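PDB 4PQH: glutathione transferase lambda1 from Populus trichocarpa, which binds glutathione and probably acts as a glutathione-dependent thiol transferase of the plant Lambda class, with a presumed part in detoxification. Local coordinates for residues T27-S33 and V79-H84; Y38-V42 and S92-I96; R41-T45 and I173-P177; E71-P75 and V88-S92. One frame throughout, in Å; residues are numbered along the deposited sequence.

Interaction 1 (T27-S33 and V79-H84). With GSH (glutathione), chain C.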
loop_
_atom_site.group_PDB
_atom_site.type_symbol
_atom_site.label_atom_id
_atom_site.label_comp_id
_atom_site.label_asym_id
_atom_site.label_seq_id
_atom_site.Cartn_x
_atom_site.Cartn_y
_atom_site.Cartn_z
ATOM N N THR A 27 5.333 14.856 17.121
ATOM C CA THR A 27 5.919 13.751 16.370
ATOM C C THR A 27 4.905 13.210 15.371
ATOM O O THR A 27 3.720 13.080 15.689
ATOM C CB THR A 27 6.357 12.603 17.313
ATOM O OG1 THR A 27 7.492 13.018 18.083
ATOM C CG2 THR A 27 6.732 11.352 16.525
ATOM N N THR A 28 5.366 12.905 14.161
ATOM C CA THR A 28 4.514 12.274 13.163
ATOM C C THR A 28 4.507 10.758 13.368
ATOM O O THR A 28 5.561 10.127 13.441
ATOM C CB THR A 28 4.969 12.632 11.739
ATOM O OG1 THR A 28 4.918 14.056 11.580
ATOM C CG2 THR A 28 4.066 11.980 10.706
ATOM N N ARG A 29 3.313 10.181 13.490
ATOM C CA ARG A 29 3.176 8.745 13.705
ATOM C C ARG A 29 2.290 8.110 12.651
ATOM O O ARG A 29 1.220 8.627 12.334
ATOM C CB ARG A 29 2.603 8.464 15.093
ATOM C CG ARG A 29 3.504 8.917 16.219
ATOM C CD ARG A 29 2.900 8.644 17.587
ATOM N NE ARG A 29 3.829 9.060 18.631
ATOM C CZ ARG A 29 3.952 10.310 19.062
ATOM N NH1 ARG A 29 3.196 11.274 18.545
ATOM N NH2 ARG A 29 4.832 10.600 20.006
ATOM N N LEU A 30 2.748 6.984 12.110
ATOM C CA LEU A 30 1.969 6.204 11.167
ATOM C C LEU A 30 1.524 4.922 11.859
ATOM O O LEU A 30 2.343 4.052 12.166
ATOM C CB LEU A 30 2.809 5.879 9.936
ATOM C CG LEU A 30 2.195 4.898 8.939
ATOM C CD1 LEU A 30 0.877 5.421 8.388
ATOM C CD2 LEU A 30 3.173 4.583 7.819
ATOM N N TYR A 31 0.226 4.809 12.119
ATOM C CA TYR A 31 -0.301 3.639 12.813
ATOM C C TYR A 31 -0.604 2.542 11.811
ATOM O O TYR A 31 -1.340 2.753 10.845
ATOM C CB TYR A 31 -1.544 3.995 13.629
ATOM C CG TYR A 31 -1.245 4.983 14.731
ATOM C CD1 TYR A 31 -1.178 6.348 14.466
ATOM C CD2 TYR A 31 -1.000 4.558 16.032
ATOM C CE1 TYR A 31 -0.888 7.255 15.452
ATOM C CE2 TYR A 31 -0.711 5.474 17.042
ATOM C CZ TYR A 31 -0.661 6.823 16.740
ATOM O OH TYR A 31 -0.369 7.751 17.713
ATOM N N ILE A 32 -0.009 1.374 12.032
ATOM C CA ILE A 32 -0.111 0.275 11.093
ATOM C C ILE A 32 -0.346 -1.046 11.808
ATOM O O ILE A 32 -0.271 -1.144 13.032
ATOM C CB ILE A 32 1.188 0.108 10.251
ATOM C CG1 ILE A 32 2.348 -0.363 11.135
ATOM C CG2 ILE A 32 1.564 1.396 9.531
ATOM C CD1 ILE A 32 3.588 -0.768 10.345
ATOM N N SER A 33 -0.648 -2.058 11.010
ATOM C CA SER A 33 -0.459 -3.442 11.398
ATOM C C SER A 33 0.596 -3.949 10.434
ATOM O O SER A 33 0.546 -3.620 9.249
ATOM C CB SER A 33 -1.754 -4.236 11.231
ATOM O OG SER A 33 -1.497 -5.627 11.202
ATOM N N VAL A 79 -6.599 0.520 10.648
ATOM C CA VAL A 79 -5.286 0.976 10.182
ATOM C C VAL A 79 -5.271 0.961 8.660
ATOM O O VAL A 79 -5.949 0.147 8.047
ATOM C CB VAL A 79 -4.127 0.101 10.729
ATOM C CG1 VAL A 79 -3.973 0.300 12.230
ATOM C CG2 VAL A 79 -4.336 -1.374 10.383
ATOM N N PRO A 80 -4.492 1.860 8.031
ATOM C CA PRO A 80 -3.598 2.856 8.628
ATOM C C PRO A 80 -4.290 4.150 9.017
ATOM O O PRO A 80 -5.354 4.490 8.500
ATOM C CB PRO A 80 -2.619 3.157 7.493
ATOM C CG PRO A 80 -3.455 2.994 6.266
ATOM C CD PRO A 80 -4.372 1.829 6.562
ATOM N N SER A 81 -3.656 4.872 9.928
ATOM C CA SER A 81 -3.979 6.267 10.161
ATOM C C SER A 81 -2.668 7.022 10.367
ATOM O O SER A 81 -1.661 6.439 10.786
ATOM C CB SER A 81 -4.929 6.438 11.349
ATOM O OG SER A 81 -4.307 6.114 12.578
ATOM N N LEU A 82 -2.690 8.312 10.056
ATOM C CA LEU A 82 -1.503 9.146 10.133
ATOM C C LEU A 82 -1.781 10.318 11.050
ATOM O O LEU A 82 -2.724 11.081 10.823
ATOM C CB LEU A 82 -1.118 9.663 8.747
ATOM C CG LEU A 82 0.129 10.551 8.698
ATOM C CD1 LEU A 82 1.383 9.737 8.994
ATOM C CD2 LEU A 82 0.232 11.255 7.355
ATOM N N GLU A 83 -0.961 10.435 12.092
ATOM C CA GLU A 83 -0.995 11.552 13.020
ATOM C C GLU A 83 0.071 12.537 12.574
ATOM O O GLU A 83 1.266 12.226 12.586
ATOM C CB GLU A 83 -0.686 11.045 14.425
ATOM C CG GLU A 83 -0.575 12.111 15.488
ATOM C CD GLU A 83 -0.008 11.561 16.783
ATOM O OE1 GLU A 83 0.010 10.322 16.938
ATOM O OE2 GLU A 83 0.427 12.359 17.639
ATOM N N HIS A 84 -0.364 13.725 12.165
ATOM C CA HIS A 84 0.547 14.729 11.637
ATOM C C HIS A 84 -0.093 16.097 11.804
ATOM O O HIS A 84 -1.257 16.284 11.454
ATOM C CB HIS A 84 0.837 14.453 10.156
ATOM C CG HIS A 84 1.794 15.422 9.533
ATOM N ND1 HIS A 84 3.091 15.575 9.976
ATOM C CD2 HIS A 84 1.644 16.286 8.503
ATOM C CE1 HIS A 84 3.697 16.493 9.247
ATOM N NE2 HIS A 84 2.843 16.943 8.346
HETATM N N1 GSH C . -10.417 1.728 3.285
HETATM C CA1 GSH C . -9.411 1.564 4.318
HETATM C C1 GSH C . -8.113 2.050 3.743
HETATM O O11 GSH C . -7.971 2.069 2.502
HETATM O O12 GSH C . -7.201 2.446 4.493
HETATM C CB1 GSH C . -9.307 0.096 4.737
HETATM C CG1 GSH C . -8.468 -0.112 5.997
HETATM C CD1 GSH C . -8.658 -1.523 6.512
HETATM O OE1 GSH C . -9.712 -2.303 5.999
HETATM N N2 GSH C . -7.821 -1.984 7.444
HETATM C CA2 GSH C . -8.154 -3.235 8.117
HETATM C C2 GSH C . -8.465 -3.013 9.564
HETATM O O2 GSH C . -7.871 -1.951 10.259
HETATM C CB2 GSH C . -7.013 -4.238 8.047
HETATM S SG2 GSH C . -6.790 -5.007 6.421
HETATM N N3 GSH C . -9.306 -3.856 10.158
HETATM C CA3 GSH C . -9.566 -3.717 11.578
HETATM C C3 GSH C . -11.039 -3.565 11.863
HETATM O O31 GSH C . -11.453 -3.554 13.043
HETATM O O32 GSH C . -11.861 -3.437 10.930
HETATM O O HOH W 1 1.972 14.370 17.064
#
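This is an antiparallel strand pair at the heart of the thioredoxin-like N-terminal domain: strand 28-32 runs beside strand 81-84, axes 4.8 Å apart at 169°. Arg29 and Glu83 form a hydrogen-bonded pair (Arg29 N to Glu83 O 3.0 Å, Glu83 N to Arg29 O 2.8 Å), as do Tyr31 and Ser81 (Tyr31 N to Ser81 O 2.8 Å, Ser81 N to Tyr31 O 3.3 Å). Between them lies the non-hydrogen-bonded pair Leu30-Leu82, whose side chains (Leu30 CB to Leu82 CD1, 4.2 Å) face helices 37-48 and 92-102. On the other face, Arg29, Tyr31 and Glu83 join their polar ends: Glu83 OE1 accepts a 2.7 Å hydrogen bond from Tyr31 OH, while Glu83 OE2 meets Arg29 NH1 at 3.1 Å in a salt bridge of weak hydrogen-bond geometry. At the far end Thr28 OG1 and His84 ND1 share a 2.9 Å hydrogen bond. Before the strand, Val79 precedes cis-Pro80, the hallmark of the thioredoxin fold, and pairs with glutathione like another strand: Val79 N to GSH O2, 2.8 Å, and GSH N2 to Val79 O, 2.9 Å. The buried carboxylate of Glu83 is met by hydrogen bonds from Tyr31 and the Phe24 backbone and by an Arg29 it shares with Asp25, and the cis peptide leaves the backbone of Val79 turned to the peptide of the ligand.

Interaction 2 (Y38-V42 and S92-I96). With GSH (glutathione), chain C.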
loop_
_atom_site.group_PDB
_atom_site.type_symbol
_atom_site.label_atom_id
_atom_site.label_comp_id
_atom_site.label_asym_id
_atom_site.label_seq_id
_atom_site.Cartn_x
_atom_site.Cartn_y
_atom_site.Cartn_z
ATOM N N TYR A 38 -3.329 -2.414 3.302
ATOM C CA TYR A 38 -3.675 -1.001 3.205
ATOM C C TYR A 38 -2.631 -0.149 3.911
ATOM O O TYR A 38 -2.195 0.890 3.394
ATOM C CB TYR A 38 -5.060 -0.758 3.810
ATOM C CG TYR A 38 -6.145 -1.490 3.071
ATOM C CD1 TYR A 38 -6.647 -1.002 1.873
ATOM C CD2 TYR A 38 -6.664 -2.679 3.565
ATOM C CE1 TYR A 38 -7.638 -1.679 1.192
ATOM C CE2 TYR A 38 -7.646 -3.355 2.893
ATOM C CZ TYR A 38 -8.134 -2.856 1.714
ATOM O OH TYR A 38 -9.119 -3.546 1.055
ATOM N N ALA A 39 -2.209 -0.603 5.086
ATOM C CA ALA A 39 -1.173 0.091 5.842
ATOM C C ALA A 39 0.174 0.010 5.124
ATOM O O ALA A 39 0.960 0.966 5.136
ATOM C CB ALA A 39 -1.073 -0.477 7.258
ATOM N N GLN A 40 0.437 -1.126 4.484
ATOM C CA GLN A 40 1.681 -1.294 3.747
ATOM C C GLN A 40 1.817 -0.254 2.642
ATOM O O GLN A 40 2.919 0.223 2.390
ATOM C CB GLN A 40 1.778 -2.702 3.164
ATOM C CG GLN A 40 3.182 -3.070 2.702
ATOM C CD GLN A 40 3.222 -4.395 1.967
ATOM O OE1 GLN A 40 2.197 -5.077 1.841
ATOM N NE2 GLN A 40 4.402 -4.777 1.490
ATOM N N ARG A 41 0.716 0.110 1.986
ATOM C CA ARG A 41 0.751 1.188 0.987
ATOM C C ARG A 41 1.420 2.430 1.537
ATOM O O ARG A 41 2.256 3.054 0.876
ATOM C CB ARG A 41 -0.668 1.584 0.583
ATOM C CG ARG A 41 -1.400 0.591 -0.302
ATOM C CD ARG A 41 -2.802 1.117 -0.602
ATOM N NE ARG A 41 -3.476 0.384 -1.675
ATOM C CZ ARG A 41 -4.795 0.326 -1.836
ATOM N NH1 ARG A 41 -5.606 0.935 -0.979
ATOM N NH2 ARG A 41 -5.299 -0.344 -2.861
ATOM N N VAL A 42 1.052 2.789 2.755
ATOM C CA VAL A 42 1.506 4.039 3.346
ATOM C C VAL A 42 2.936 3.901 3.861
ATOM O O VAL A 42 3.755 4.815 3.740
ATOM C CB VAL A 42 0.546 4.501 4.475
ATOM C CG1 VAL A 42 0.856 5.928 4.869
ATOM C CG2 VAL A 42 -0.906 4.414 3.999
ATOM N N SER A 92 -6.030 4.729 3.228
ATOM C CA SER A 92 -4.717 4.486 2.622
ATOM C C SER A 92 -4.433 5.278 1.343
ATOM O O SER A 92 -3.340 5.831 1.187
ATOM C CB SER A 92 -4.520 2.987 2.385
ATOM O OG SER A 92 -5.464 2.473 1.455
ATOM N N LEU A 93 -5.388 5.325 0.423
ATOM C CA LEU A 93 -5.184 6.059 -0.828
ATOM C C LEU A 93 -5.070 7.561 -0.608
ATOM O O LEU A 93 -4.258 8.228 -1.251
ATOM C CB LEU A 93 -6.290 5.748 -1.837
ATOM C CG LEU A 93 -6.293 4.310 -2.351
ATOM C CD1 LEU A 93 -7.463 4.105 -3.296
ATOM C CD2 LEU A 93 -4.964 3.999 -3.045
ATOM N N ASP A 94 -5.885 8.095 0.294
ATOM C CA ASP A 94 -5.773 9.497 0.670
ATOM C C ASP A 94 -4.406 9.752 1.294
ATOM O O ASP A 94 -3.755 10.758 0.995
ATOM C CB ASP A 94 -6.873 9.895 1.658
ATOM C CG ASP A 94 -8.235 9.980 1.010
ATOM O OD1 ASP A 94 -8.305 9.993 -0.237
ATOM O OD2 ASP A 94 -9.237 10.050 1.752
ATOM N N LEU A 95 -3.966 8.832 2.147
ATOM C CA LEU A 95 -2.726 9.008 2.896
ATOM C C LEU A 95 -1.469 8.961 2.041
ATOM O O LEU A 95 -0.536 9.720 2.289
ATOM C CB LEU A 95 -2.617 7.976 4.016
ATOM C CG LEU A 95 -3.588 8.162 5.179
ATOM C CD1 LEU A 95 -3.282 7.136 6.253
ATOM C CD2 LEU A 95 -3.445 9.575 5.712
ATOM N N ILE A 96 -1.415 8.067 1.061
ATOM C CA ILE A 96 -0.233 8.040 0.206
ATOM C C ILE A 96 -0.138 9.346 -0.592
ATOM O O ILE A 96 0.956 9.890 -0.769
ATOM C CB ILE A 96 -0.144 6.768 -0.676
ATOM C CG1 ILE A 96 -1.226 6.756 -1.758
ATOM C CG2 ILE A 96 -0.176 5.512 0.197
ATOM C CD1 ILE A 96 -1.210 5.487 -2.618
HETATM N N1 GSH C . -10.417 1.728 3.285
HETATM C CA1 GSH C . -9.411 1.564 4.318
HETATM C C1 GSH C . -8.113 2.050 3.743
HETATM O O11 GSH C . -7.971 2.069 2.502
HETATM O O12 GSH C . -7.201 2.446 4.493
HETATM C CB1 GSH C . -9.307 0.096 4.737
HETATM C CG1 GSH C . -8.468 -0.112 5.997
HETATM C CD1 GSH C . -8.658 -1.523 6.512
HETATM O OE1 GSH C . -9.712 -2.303 5.999
HETATM N N2 GSH C . -7.821 -1.984 7.444
HETATM C CA2 GSH C . -8.154 -3.235 8.117
HETATM C C2 GSH C . -8.465 -3.013 9.564
HETATM O O2 GSH C . -7.871 -1.951 10.259
HETATM C CB2 GSH C . -7.013 -4.238 8.047
HETATM S SG2 GSH C . -6.790 -5.007 6.421
HETATM N N3 GSH C . -9.306 -3.856 10.158
HETATM C CA3 GSH C . -9.566 -3.717 11.578
HETATM C C3 GSH C . -11.039 -3.565 11.863
HETATM O O31 GSH C . -11.453 -3.554 13.043
HETATM O O32 GSH C . -11.861 -3.437 10.930
#
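Tyr38, in the first turn of helix 37-48, sits beside the start of helix 92-102: its carbonyl O lies 3.3 Å from Ser92 CB, and the edge of its ring comes 3.7 Å from Ser92 OG, measured from CD1. One face of the ring is covered by CB1 of the glutathione, and Phe178 of helix 170-190 meets the ring edge-to-face. Arg41, one turn on, points its CA-to-CB bond at the other helix and donates from NH1 to Ser92 OG at 2.9 Å; its NE is held by the carbonyl of Ala174. Leu93 CD2 lies over one face of this guanidinium. The two helices run almost exactly parallel, 3° apart with axes 8.8 Å from each other, and pack side by side on one face of the sheet, as the first and third helices of the GST N-terminal domain do. Their N-terminal ends therefore lie together at the glutathione site, where the γ-glutamyl carboxylate takes Ser92 N to GSH O12 at 2.9 Å and Ser92 OG to GSH O11 at 2.7 Å, in the manner of an anion bound at a helix start. Val42 closes the segment with apolar packing: its CG2 is 4.0 Å from Leu95 CB and 4.0 Å from Ile96 CG2, and that same Ile96 CG2 reaches back to within 3.5 Å of Arg41 O.

Interaction 3 (R41-T45 and I173-P177)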
loop_
_atom_site.group_PDB
_atom_site.type_symbol
_atom_site.label_atom_id
_atom_site.label_comp_id
_atom_site.label_asym_id
_atom_site.label_seq_id
_atom_site.Cartn_x
_atom_site.Cartn_y
_atom_site.Cartn_z
ATOM N N ARG A 41 0.716 0.110 1.986
ATOM C CA ARG A 41 0.751 1.188 0.987
ATOM C C ARG A 41 1.420 2.430 1.537
ATOM O O ARG A 41 2.256 3.054 0.876
ATOM C CB ARG A 41 -0.668 1.584 0.583
ATOM C CG ARG A 41 -1.400 0.591 -0.302
ATOM C CD ARG A 41 -2.802 1.117 -0.602
ATOM N NE ARG A 41 -3.476 0.384 -1.675
ATOM C CZ ARG A 41 -4.795 0.326 -1.836
ATOM N NH1 ARG A 41 -5.606 0.935 -0.979
ATOM N NH2 ARG A 41 -5.299 -0.344 -2.861
ATOM N N VAL A 42 1.052 2.789 2.755
ATOM C CA VAL A 42 1.506 4.039 3.346
ATOM C C VAL A 42 2.936 3.901 3.861
ATOM O O VAL A 42 3.755 4.815 3.740
ATOM C CB VAL A 42 0.546 4.501 4.475
ATOM C CG1 VAL A 42 0.856 5.928 4.869
ATOM C CG2 VAL A 42 -0.906 4.414 3.999
ATOM N N TRP A 43 3.239 2.734 4.409
ATOM C CA TRP A 43 4.584 2.409 4.854
ATOM C C TRP A 43 5.571 2.467 3.670
ATOM O O TRP A 43 6.673 3.028 3.784
ATOM C CB TRP A 43 4.551 1.026 5.494
ATOM C CG TRP A 43 5.828 0.516 6.073
ATOM C CD1 TRP A 43 7.030 1.161 6.165
ATOM C CD2 TRP A 43 6.021 -0.779 6.649
ATOM N NE1 TRP A 43 7.959 0.338 6.771
ATOM C CE2 TRP A 43 7.360 -0.858 7.072
ATOM C CE3 TRP A 43 5.180 -1.878 6.854
ATOM C CZ2 TRP A 43 7.885 -2.000 7.681
ATOM C CZ3 TRP A 43 5.702 -3.014 7.457
ATOM C CH2 TRP A 43 7.041 -3.064 7.863
ATOM N N ILE A 44 5.182 1.895 2.531
ATOM C CA ILE A 44 6.008 1.965 1.320
ATOM C C ILE A 44 6.229 3.415 0.914
ATOM O O ILE A 44 7.345 3.799 0.553
ATOM C CB ILE A 44 5.375 1.205 0.132
ATOM C CG1 ILE A 44 5.275 -0.293 0.421
ATOM C CG2 ILE A 44 6.214 1.437 -1.126
ATOM C CD1 ILE A 44 4.243 -0.990 -0.445
ATOM N N THR A 45 5.184 4.230 0.967
ATOM C CA THR A 45 5.302 5.641 0.591
ATOM C C THR A 45 6.320 6.367 1.463
ATOM O O THR A 45 7.210 7.056 0.961
ATOM C CB THR A 45 3.938 6.343 0.619
ATOM O OG1 THR A 45 3.055 5.665 -0.282
ATOM C CG2 THR A 45 4.076 7.796 0.161
ATOM N N ILE A 173 2.691 1.830 -5.945
ATOM C CA ILE A 173 2.636 1.636 -4.504
ATOM C C ILE A 173 1.246 1.159 -4.025
ATOM O O ILE A 173 1.135 0.293 -3.155
ATOM C CB ILE A 173 3.050 2.919 -3.787
ATOM C CG1 ILE A 173 4.524 3.211 -4.093
ATOM C CG2 ILE A 173 2.829 2.800 -2.295
ATOM C CD1 ILE A 173 5.003 4.562 -3.585
ATOM N N ALA A 174 0.193 1.711 -4.613
ATOM C CA ALA A 174 -1.163 1.328 -4.240
ATOM C C ALA A 174 -1.414 -0.159 -4.509
ATOM O O ALA A 174 -2.056 -0.849 -3.713
ATOM C CB ALA A 174 -2.164 2.181 -4.985
ATOM N N TYR A 175 -0.915 -0.655 -5.632
ATOM C CA TYR A 175 -1.148 -2.042 -6.028
ATOM C C TYR A 175 -0.182 -3.059 -5.431
ATOM O O TYR A 175 -0.544 -4.222 -5.271
ATOM C CB TYR A 175 -1.168 -2.170 -7.555
ATOM C CG TYR A 175 -2.473 -1.732 -8.167
ATOM C CD1 TYR A 175 -3.504 -2.637 -8.323
ATOM C CD2 TYR A 175 -2.693 -0.407 -8.554
ATOM C CE1 TYR A 175 -4.704 -2.258 -8.859
ATOM C CE2 TYR A 175 -3.898 -0.015 -9.095
ATOM C CZ TYR A 175 -4.904 -0.950 -9.247
ATOM O OH TYR A 175 -6.123 -0.598 -9.780
ATOM N N ALA A 176 1.045 -2.638 -5.118
ATOM C CA ALA A 176 2.071 -3.575 -4.659
ATOM C C ALA A 176 1.661 -4.510 -3.504
ATOM O O ALA A 176 1.887 -5.708 -3.597
ATOM C CB ALA A 176 3.407 -2.865 -4.366
ATOM N N PRO A 177 1.035 -3.985 -2.429
ATOM C CA PRO A 177 0.676 -4.911 -1.338
ATOM C C PRO A 177 -0.368 -5.951 -1.728
ATOM O O PRO A 177 -0.373 -7.061 -1.197
ATOM C CB PRO A 177 0.086 -3.975 -0.279
ATOM C CG PRO A 177 0.774 -2.650 -0.547
ATOM C CD PRO A 177 0.755 -2.590 -2.050
HETATM O O HOH W 2 -4.619 -2.103 -5.102
#
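Helix segments 41-45 and 173-177 cross at 128° with their axes 8.8 Å apart, closest in backbone at Arg41 and Ala174, whose CA atoms are 5.6 Å apart. The second helix is kinked at Pro177, whose nitrogen makes no bond to the preceding turn. This crossing joins the thioredoxin-like domain to the all-helical C-terminal domain of the GST fold. Ile44 points into it, with CG2 3.8 Å from Ile173 CG2 and CD1 3.8 Å from Pro177 CG. Ile173 CG2 also fits against the first helix's backbone, 3.2 Å from Arg41 O, the carbonyl that takes a 3.0 Å hydrogen bond from Thr45 OG1. Arg41 stretches across to Ala174, donating from NE to Ala174 O at 2.8 Å; NH2 makes a weaker 3.4 Å bond to Ala174 O, and a water bridges the same two atoms. Since NH1 of Arg41 is bonded to Ser92, one buried guanidinium ties the domain interface to a residue that holds glutathione.

Interaction 4 (E71-P75 and V88-S92). With GSH (glutathione), chain C.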
loop_
_atom_site.group_PDB
_atom_site.type_symbol
_atom_site.label_atom_id
_atom_site.label_comp_id
_atom_site.label_asym_id
_atom_site.label_seq_id
_atom_site.Cartn_x
_atom_site.Cartn_y
_atom_site.Cartn_z
ATOM N N GLU A 71 -9.973 5.171 21.127
ATOM C CA GLU A 71 -10.381 6.186 22.090
ATOM C C GLU A 71 -9.582 7.488 22.006
ATOM O O GLU A 71 -10.127 8.566 22.240
ATOM C CB GLU A 71 -10.336 5.616 23.513
ATOM C CG GLU A 71 -11.327 4.477 23.746
ATOM C CD GLU A 71 -11.171 3.815 25.107
ATOM O OE1 GLU A 71 -10.288 4.236 25.883
ATOM O OE2 GLU A 71 -11.933 2.867 25.396
ATOM N N LYS A 72 -8.301 7.398 21.666
ATOM C CA LYS A 72 -7.437 8.577 21.723
ATOM C C LYS A 72 -6.800 8.961 20.394
ATOM O O LYS A 72 -6.366 10.099 20.216
ATOM C CB LYS A 72 -6.335 8.373 22.761
ATOM C CG LYS A 72 -6.851 8.195 24.172
ATOM C CD LYS A 72 -5.740 7.750 25.099
ATOM C CE LYS A 72 -4.484 8.564 24.863
ATOM N NZ LYS A 72 -3.497 8.388 25.960
ATOM N N VAL A 73 -6.736 8.014 19.467
ATOM C CA VAL A 73 -6.018 8.243 18.220
ATOM C C VAL A 73 -6.940 8.317 17.009
ATOM O O VAL A 73 -6.996 9.339 16.325
ATOM C CB VAL A 73 -4.961 7.154 17.978
ATOM C CG1 VAL A 73 -4.242 7.408 16.669
ATOM C CG2 VAL A 73 -3.969 7.113 19.128
ATOM N N TYR A 74 -7.667 7.236 16.750
ATOM C CA TYR A 74 -8.440 7.120 15.518
ATOM C C TYR A 74 -9.758 6.372 15.756
ATOM O O TYR A 74 -9.801 5.140 15.737
ATOM C CB TYR A 74 -7.581 6.443 14.438
ATOM C CG TYR A 74 -8.179 6.436 13.049
ATOM C CD1 TYR A 74 -8.479 7.623 12.391
ATOM C CD2 TYR A 74 -8.414 5.242 12.384
ATOM C CE1 TYR A 74 -9.022 7.616 11.120
ATOM C CE2 TYR A 74 -8.953 5.227 11.110
ATOM C CZ TYR A 74 -9.256 6.417 10.485
ATOM O OH TYR A 74 -9.801 6.399 9.225
ATOM N N PRO A 75 -10.842 7.128 15.994
ATOM C CA PRO A 75 -12.169 6.555 16.263
ATOM C C PRO A 75 -12.694 5.504 15.262
ATOM O O PRO A 75 -13.320 4.549 15.719
ATOM C CB PRO A 75 -13.076 7.789 16.302
ATOM C CG PRO A 75 -12.180 8.867 16.810
ATOM C CD PRO A 75 -10.840 8.594 16.159
ATOM N N VAL A 88 -5.401 13.513 12.900
ATOM C CA VAL A 88 -5.239 12.118 12.541
ATOM C C VAL A 88 -6.136 11.858 11.343
ATOM O O VAL A 88 -7.330 12.167 11.368
ATOM C CB VAL A 88 -5.591 11.158 13.686
ATOM C CG1 VAL A 88 -5.427 9.719 13.221
ATOM C CG2 VAL A 88 -4.709 11.421 14.895
ATOM N N LYS A 89 -5.547 11.310 10.288
ATOM C CA LYS A 89 -6.255 11.089 9.042
ATOM C C LYS A 89 -6.165 9.622 8.675
ATOM O O LYS A 89 -5.150 8.976 8.931
ATOM C CB LYS A 89 -5.616 11.915 7.930
ATOM C CG LYS A 89 -5.273 13.337 8.331
ATOM C CD LYS A 89 -3.997 13.785 7.654
ATOM C CE LYS A 89 -4.049 13.498 6.167
ATOM N NZ LYS A 89 -5.211 14.171 5.522
ATOM N N GLY A 90 -7.216 9.101 8.056
ATOM C CA GLY A 90 -7.210 7.725 7.596
ATOM C C GLY A 90 -7.355 7.621 6.091
ATOM O O GLY A 90 -7.233 8.621 5.381
ATOM N N GLU A 91 -7.629 6.400 5.633
ATOM C CA GLU A 91 -7.805 6.034 4.223
ATOM C C GLU A 91 -6.484 5.954 3.465
ATOM O O GLU A 91 -5.888 6.971 3.105
ATOM C CB GLU A 91 -8.819 6.928 3.495
ATOM C CG GLU A 91 -10.262 6.729 3.951
ATOM C CD GLU A 91 -10.760 5.300 3.762
ATOM O OE1 GLU A 91 -11.772 4.949 4.396
ATOM O OE2 GLU A 91 -10.155 4.531 2.981
ATOM N N SER A 92 -6.030 4.729 3.228
ATOM C CA SER A 92 -4.717 4.486 2.622
ATOM C C SER A 92 -4.433 5.278 1.343
ATOM O O SER A 92 -3.340 5.831 1.187
ATOM C CB SER A 92 -4.520 2.987 2.385
ATOM O OG SER A 92 -5.464 2.473 1.455
HETATM N N1 GSH C . -10.417 1.728 3.285
HETATM C CA1 GSH C . -9.411 1.564 4.318
HETATM C C1 GSH C . -8.113 2.050 3.743
HETATM O O11 GSH C . -7.971 2.069 2.502
HETATM O O12 GSH C . -7.201 2.446 4.493
HETATM C CB1 GSH C . -9.307 0.096 4.737
HETATM C CG1 GSH C . -8.468 -0.112 5.997
HETATM C CD1 GSH C . -8.658 -1.523 6.512
HETATM O OE1 GSH C . -9.712 -2.303 5.999
HETATM N N2 GSH C . -7.821 -1.984 7.444
HETATM C CA2 GSH C . -8.154 -3.235 8.117
HETATM C C2 GSH C . -8.465 -3.013 9.564
HETATM O O2 GSH C . -7.871 -1.951 10.259
HETATM C CB2 GSH C . -7.013 -4.238 8.047
HETATM S SG2 GSH C . -6.790 -5.007 6.421
HETATM N N3 GSH C . -9.306 -3.856 10.158
HETATM C CA3 GSH C . -9.566 -3.717 11.578
HETATM C C3 GSH C . -11.039 -3.565 11.863
HETATM O O31 GSH C . -11.453 -3.554 13.043
HETATM O O32 GSH C . -11.861 -3.437 10.930
#
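The rim of the glutathione site is formed partly by 88-92, where edge strand 87-90 gives way to helix 92-102, and the end of helix 67-73 packs against this strand. Val73 O lies 3.4 Å from Val88 CG2, and Val73 CG1 touches Val88 CG1 at 4.3 Å. Tyr74 lays its side chain along the strand: CD1 is 3.8 Å from Val88 CG1, and farther on OH comes within 3.3 Å of Gly90 CA. A beta carbon on Gly90 would collide with that hydroxyl, so the absence of a side chain lets the tyrosine come so close. In the thioredoxin-like fold of GSTs this helix lies on the sheet face away from helices 37-48 and 92-102, and here Tyr74 also touches Ser81 of the neighbouring strand. Just past Gly90, Glu91 takes the N-cap position with a positive phi of 76°, and its OE2 accepts a hydrogen bond from the ligand amine, GSH N1, at 2.8 Å. Ser92 N follows, donating to GSH O12 at 2.9 Å.

Interactions 1, 2 and 4 lie within the thioredoxin-like domain and all touch glutathione; interaction 3 carries helix 37-48 across to the C-terminal helices. Along the chain come strand 28-32, helix 37-48, helix 67-73, strands 81-84 and 87-90, helix 92-102, and much later helix 170-190. Centres of interactions 1 and 4 are about 8 Å apart, joined through the neighbouring strands 81-84 and 87-90. Interactions 2 and 3, about 6 Å apart, share Arg41 and Val42, whereas 2 and 4 share Ser92. Leu30 and Pro80 of interaction 1 pack on Val42. The ligand site is thus assembled from sequence-distant elements, and Arg41 connects that site to helix 170-190 of the second domain.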